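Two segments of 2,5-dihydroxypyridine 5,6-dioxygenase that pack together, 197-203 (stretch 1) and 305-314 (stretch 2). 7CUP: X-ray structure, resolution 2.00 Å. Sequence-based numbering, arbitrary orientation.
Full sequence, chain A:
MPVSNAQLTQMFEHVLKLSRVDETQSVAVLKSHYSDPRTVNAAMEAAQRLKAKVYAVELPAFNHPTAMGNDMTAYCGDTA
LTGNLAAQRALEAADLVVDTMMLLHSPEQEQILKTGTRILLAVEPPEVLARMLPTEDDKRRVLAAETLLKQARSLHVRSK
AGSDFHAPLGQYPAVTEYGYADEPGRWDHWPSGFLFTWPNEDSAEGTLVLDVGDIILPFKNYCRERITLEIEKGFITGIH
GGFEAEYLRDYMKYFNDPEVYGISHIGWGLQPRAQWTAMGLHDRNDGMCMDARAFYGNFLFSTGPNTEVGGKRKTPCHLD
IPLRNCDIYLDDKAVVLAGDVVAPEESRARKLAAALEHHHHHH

Stretch 1, residues 197-203: TWPNEDS
Stretch 2 (305-314) PNTEVGGKRK

Polar contact between the stretches centers on E201, whose CA-to-CB bond points toward stretch 2 (chi1 -141°, chi2 66°, chi3 14°). Its OE2 lies 4.0 Å from R313 NH1, a long salt bridge in which the oxygen sits well out of the guanidinium plane, so charge alone acts. Water 2 also bridges the pair, accepting from R313 NH1 at 3.0 Å and donating to E201 OE2 at 3.3 Å. N306 ND2 gives E201 OE2 a weak hydrogen bond of 3.5 Å. N306 (chi1 p, chi2 -8°) is fixed from its other end, where OD1 accepts from R313 N at 2.9 Å; the amide thus serves both its own loop and the neighboring carboxylate. Water 1 forms a second bridge, accepting from W198 NE1 at 2.9 Å and donating to P305 O at 2.8 Å and E308 OE2 at 2.5 Å.

W198 (chi1 m, chi2 -109°) is buried and supplies the main packing surface, its flat indole giving V309 a face while NE1 still serves water 1. V309 (chi1 m) places CG1 over one face of the W198 six-membered ring, 3.5 Å from the centroid, a CH-pi contact with W198 CH2 3.3 Å from V309 CG1. E308 OE1 approaches the ring edge, 3.9 Å from W198 CZ2. K312 lays its aliphatic chain by the carboxylate, CD 3.6 Å from E201 OE2.

Stretch 1 is extended through N200 (phi/psi -53/150), then makes a type II turn from N200 to S203, with S203 OG donating to E201 O at 2.5 Å. Stretch 2 folds back on itself through a 3-10 segment at 307-308: N306 N donates to R313 O (2.9 Å). G310 has positive phi (86/11), which by itself favours glycine, and a CB on G311 would clash with N306 CG. CA atoms register W198 with N306 (8.2 Å) and E201 with G311 (7.7 Å); 339 Å² is buried between the two stretches, both sides summed.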

ATOM      1  N   THR A 197       9.239 -29.666 -31.741  1.00 34.73           N
ATOM      2  CA  THR A 197       8.129 -30.016 -32.660  1.00 35.62           C
ATOM      3  C   THR A 197       7.116 -30.869 -31.916  1.00 36.34           C
ATOM      4  O   THR A 197       7.196 -30.951 -30.677  1.00 33.07           O
ATOM      5  CB  THR A 197       8.521 -30.895 -33.862  1.00 37.55           C
ATOM      6  OG1 THR A 197       9.933 -31.007 -34.038  1.00 43.08           O
ATOM      7  CG2 THR A 197       7.856 -30.398 -35.121  1.00 32.49           C
ATOM      8  N   TRP A 198       6.208 -31.481 -32.677  1.00 33.16           N
ATOM      9  CA  TRP A 198       5.279 -32.531 -32.223  1.00 34.16           C
ATOM     10  C   TRP A 198       5.558 -33.771 -33.060  1.00 34.02           C
ATOM     11  O   TRP A 198       5.951 -33.656 -34.214  1.00 32.20           O
ATOM     12  CB  TRP A 198       3.837 -32.028 -32.363  1.00 34.50           C
ATOM     13  CG  TRP A 198       3.530 -30.878 -31.459  1.00 36.21           C
ATOM     14  CD1 TRP A 198       2.724 -30.900 -30.358  1.00 35.40           C
ATOM     15  CD2 TRP A 198       3.991 -29.523 -31.596  1.00 35.66           C
ATOM     16  NE1 TRP A 198       2.679 -29.663 -29.786  1.00 35.91           N
ATOM     17  CE2 TRP A 198       3.442 -28.798 -30.520  1.00 34.84           C
ATOM     18  CE3 TRP A 198       4.772 -28.847 -32.542  1.00 37.39           C
ATOM     19  CZ2 TRP A 198       3.652 -27.433 -30.360  1.00 34.75           C
ATOM     20  CZ3 TRP A 198       4.995 -27.498 -32.380  1.00 39.88           C
ATOM     21  CH2 TRP A 198       4.449 -26.807 -31.293  1.00 39.19           C
ATOM     22  N   PRO A 199       5.417 -34.984 -32.502  1.00 37.28           N
ATOM     23  CA  PRO A 199       5.475 -36.195 -33.320  1.00 37.87           C
ATOM     24  C   PRO A 199       4.241 -36.260 -34.238  1.00 40.90           C
ATOM     25  O   PRO A 199       3.186 -35.705 -33.887  1.00 35.04           O
ATOM     26  CB  PRO A 199       5.431 -37.335 -32.299  1.00 37.00           C
ATOM     27  CG  PRO A 199       4.725 -36.732 -31.081  1.00 39.18           C
ATOM     28  CD  PRO A 199       5.075 -35.256 -31.097  1.00 37.65           C
ATOM     29  N   ASN A 200       4.346 -37.002 -35.342  1.00 42.83           N
ATOM     30  CA  ASN A 200       3.170 -37.324 -36.205  1.00 41.92           C
ATOM     31  C   ASN A 200       2.072 -37.941 -35.339  1.00 42.30           C
ATOM     32  O   ASN A 200       2.420 -38.589 -34.319  1.00 45.49           O
ATOM     33  CB  ASN A 200       3.586 -38.199 -37.390  1.00 41.41           C
ATOM     34  CG  ASN A 200       4.601 -37.487 -38.254  1.00 41.68           C
ATOM     35  OD1 ASN A 200       4.652 -36.261 -38.266  1.00 42.57           O
ATOM     36  ND2 ASN A 200       5.451 -38.235 -38.930  1.00 45.03           N
ATOM     37  N   GLU A 201       0.800 -37.743 -35.708  1.00 45.10           N
ATOM     38  CA  GLU A 201      -0.366 -38.228 -34.914  1.00 49.04           C
ATOM     39  C   GLU A 201      -0.240 -39.769 -34.764  1.00 47.51           C
ATOM     40  O   GLU A 201       0.199 -40.433 -35.709  1.00 41.98           O
ATOM     41  CB  GLU A 201      -1.665 -37.674 -35.529  1.00 52.78           C
ATOM     42  CG  GLU A 201      -2.734 -37.245 -34.508  1.00 55.93           C
ATOM     43  CD  GLU A 201      -2.441 -36.051 -33.602  1.00 65.97           C
ATOM     44  OE1 GLU A 201      -1.483 -35.315 -33.897  1.00 66.27           O
ATOM     45  OE2 GLU A 201      -3.178 -35.850 -32.580  1.00 72.62           O
ATOM     46  N   ASP A 202      -0.457 -40.299 -33.554  1.00 51.10           N
ATOM     47  CA  ASP A 202      -0.499 -41.749 -33.185  1.00 46.64           C
ATOM     48  C   ASP A 202       0.764 -42.517 -33.602  1.00 44.99           C
ATOM     49  O   ASP A 202       0.642 -43.714 -33.891  1.00 44.35           O
ATOM     50  CB  ASP A 202      -1.739 -42.419 -33.771  1.00 48.82           C
ATOM     51  CG  ASP A 202      -2.984 -41.560 -33.642  1.00 52.57           C
ATOM     52  OD1 ASP A 202      -3.402 -41.269 -32.478  1.00 46.04           O
ATOM     53  OD2 ASP A 202      -3.491 -41.135 -34.709  1.00 59.76           O
ATOM     54  N   SER A 203       1.943 -41.904 -33.523  1.00 44.91           N
ATOM     55  CA  SER A 203       3.200 -42.447 -34.100  1.00 46.92           C
ATOM     56  C   SER A 203       4.303 -42.665 -33.065  1.00 47.75           C
ATOM     57  O   SER A 203       5.111 -43.562 -33.305  1.00 45.07           O
ATOM     58  CB  SER A 203       3.674 -41.545 -35.172  1.00 50.08           C
ATOM     59  OG  SER A 203       2.553 -41.152 -35.943  1.00 60.76           O
ATOM     60  N   PRO A 305      -2.386 -31.504 -24.133  1.00 40.42           N
ATOM     61  CA  PRO A 305      -3.022 -30.805 -25.248  1.00 38.37           C
ATOM     62  C   PRO A 305      -2.051 -30.517 -26.399  1.00 37.67           C
ATOM     63  O   PRO A 305      -0.869 -30.339 -26.160  1.00 36.90           O
ATOM     64  CB  PRO A 305      -3.495 -29.476 -24.636  1.00 38.99           C
ATOM     65  CG  PRO A 305      -2.594 -29.264 -23.423  1.00 37.88           C
ATOM     66  CD  PRO A 305      -2.256 -30.657 -22.930  1.00 41.84           C
ATOM     67  N   ASN A 306      -2.569 -30.492 -27.622  1.00 39.44           N
ATOM     68  CA  ASN A 306      -1.757 -30.176 -28.824  1.00 40.30           C
ATOM     69  C   ASN A 306      -2.590 -29.374 -29.829  1.00 42.49           C
ATOM     70  O   ASN A 306      -2.100 -29.253 -30.964  1.00 46.66           O
ATOM     71  CB  ASN A 306      -1.119 -31.442 -29.422  1.00 39.83           C
ATOM     72  CG  ASN A 306      -2.107 -32.510 -29.863  1.00 43.53           C
ATOM     73  OD1 ASN A 306      -3.312 -32.413 -29.615  1.00 42.55           O
ATOM     74  ND2 ASN A 306      -1.600 -33.559 -30.498  1.00 45.39           N
ATOM     75  N   THR A 307      -3.742 -28.795 -29.439  1.00 47.93           N
ATOM     76  CA  THR A 307      -4.604 -27.993 -30.369  1.00 50.79           C
ATOM     77  C   THR A 307      -3.889 -26.705 -30.780  1.00 47.14           C
ATOM     78  O   THR A 307      -4.243 -26.196 -31.834  1.00 48.06           O
ATOM     79  CB  THR A 307      -5.988 -27.597 -29.834  1.00 47.99           C
ATOM     80  OG1 THR A 307      -5.777 -26.713 -28.736  1.00 53.47           O
ATOM     81  CG2 THR A 307      -6.841 -28.769 -29.411  1.00 51.56           C
ATOM     82  N   GLU A 308      -2.909 -26.220 -30.007  1.00 47.74           N
ATOM     83  CA  GLU A 308      -2.098 -25.022 -30.372  1.00 47.79           C
ATOM     84  C   GLU A 308      -1.485 -25.195 -31.773  1.00 44.06           C
ATOM     85  O   GLU A 308      -1.175 -24.178 -32.367  1.00 45.28           O
ATOM     86  CB  GLU A 308      -1.007 -24.731 -29.338  1.00 47.21           C
ATOM     87  CG  GLU A 308       0.054 -25.807 -29.259  1.00 49.63           C
ATOM     88  CD  GLU A 308       0.886 -25.777 -27.987  1.00 55.97           C
ATOM     89  OE1 GLU A 308       1.827 -24.956 -27.913  1.00 59.38           O
ATOM     90  OE2 GLU A 308       0.587 -26.564 -27.068  1.00 63.20           O
ATOM     91  N   VAL A 309      -1.296 -26.426 -32.269  1.00 46.57           N
ATOM     92  CA  VAL A 309      -0.808 -26.720 -33.654  1.00 46.29           C
ATOM     93  C   VAL A 309      -1.857 -27.525 -34.444  1.00 44.55           C
ATOM     94  O   VAL A 309      -1.497 -28.113 -35.475  1.00 39.97           O
ATOM     95  CB  VAL A 309       0.546 -27.457 -33.635  1.00 46.14           C
ATOM     96  CG1 VAL A 309       1.633 -26.565 -33.091  1.00 47.36           C
ATOM     97  CG2 VAL A 309       0.500 -28.790 -32.899  1.00 42.10           C
ATOM     98  N   GLY A 310      -3.100 -27.581 -33.977  1.00 42.67           N
ATOM     99  CA  GLY A 310      -4.201 -28.252 -34.698  1.00 44.23           C
ATOM    100  C   GLY A 310      -4.290 -29.745 -34.425  1.00 48.49           C
ATOM    101  O   GLY A 310      -5.069 -30.413 -35.133  1.00 48.39           O
ATOM    102  N   GLY A 311      -3.566 -30.269 -33.426  1.00 47.86           N
ATOM    103  CA  GLY A 311      -3.784 -31.637 -32.914  1.00 41.18           C
ATOM    104  C   GLY A 311      -5.179 -31.769 -32.327  1.00 41.13           C
ATOM    105  O   GLY A 311      -5.859 -30.719 -32.183  1.00 41.15           O
ATOM    106  N   LYS A 312      -5.573 -32.987 -31.935  1.00 42.51           N
ATOM    107  CA  LYS A 312      -6.959 -33.334 -31.506  1.00 43.77           C
ATOM    108  C   LYS A 312      -7.183 -33.025 -30.021  1.00 41.12           C
ATOM    109  O   LYS A 312      -8.325 -32.778 -29.626  1.00 43.25           O
ATOM    110  CB  LYS A 312      -7.231 -34.816 -31.788  1.00 48.47           C
ATOM    111  CG  LYS A 312      -7.000 -35.213 -33.241  1.00 51.70           C
ATOM    112  CD  LYS A 312      -6.553 -36.640 -33.433  1.00 55.05           C
ATOM    113  CE  LYS A 312      -7.668 -37.647 -33.251  1.00 55.91           C
ATOM    114  NZ  LYS A 312      -7.312 -38.944 -33.876  1.00 56.47           N
ATOM    115  N   ARG A 313      -6.126 -32.996 -29.225  1.00 39.81           N
ATOM    116  CA  ARG A 313      -6.244 -33.017 -27.744  1.00 41.63           C
ATOM    117  C   ARG A 313      -6.382 -31.589 -27.185  1.00 39.35           C
ATOM    118  O   ARG A 313      -5.488 -30.769 -27.433  1.00 34.83           O
ATOM    119  CB  ARG A 313      -5.035 -33.786 -27.217  1.00 40.95           C
ATOM    120  CG  ARG A 313      -4.938 -35.206 -27.768  1.00 38.85           C
ATOM    121  CD  ARG A 313      -4.076 -36.045 -26.845  1.00 36.52           C
ATOM    122  NE  ARG A 313      -2.759 -35.440 -26.806  1.00 34.82           N
ATOM    123  CZ  ARG A 313      -1.836 -35.581 -27.753  1.00 38.08           C
ATOM    124  NH1 ARG A 313      -2.060 -36.348 -28.812  1.00 42.45           N
ATOM    125  NH2 ARG A 313      -0.670 -34.969 -27.633  1.00 38.08           N
ATOM    126  N   LYS A 314      -7.451 -31.300 -26.434  1.00 42.77           N
ATOM    127  CA  LYS A 314      -7.591 -29.999 -25.718  1.00 45.92           C
ATOM    128  C   LYS A 314      -7.612 -30.200 -24.191  1.00 38.61           C
ATOM    129  O   LYS A 314      -8.040 -29.275 -23.484  1.00 39.85           O
ATOM    130  CB  LYS A 314      -8.840 -29.261 -26.205  1.00 51.24           C
ATOM    131  CG  LYS A 314     -10.174 -29.885 -25.808  1.00 61.21           C
ATOM    132  CD  LYS A 314     -11.313 -28.875 -25.633  1.00 68.48           C
ATOM    133  CE  LYS A 314     -11.337 -27.758 -26.663  1.00 72.50           C
ATOM    134  NZ  LYS A 314     -11.201 -28.269 -28.053  1.00 75.83           N
TER
HETATM  135  O   HOH W   1       1.333 -28.926 -27.269  1.00 32.36           O
HETATM  136  O   HOH W   2      -4.599 -37.295 -29.987  1.00 39.50           O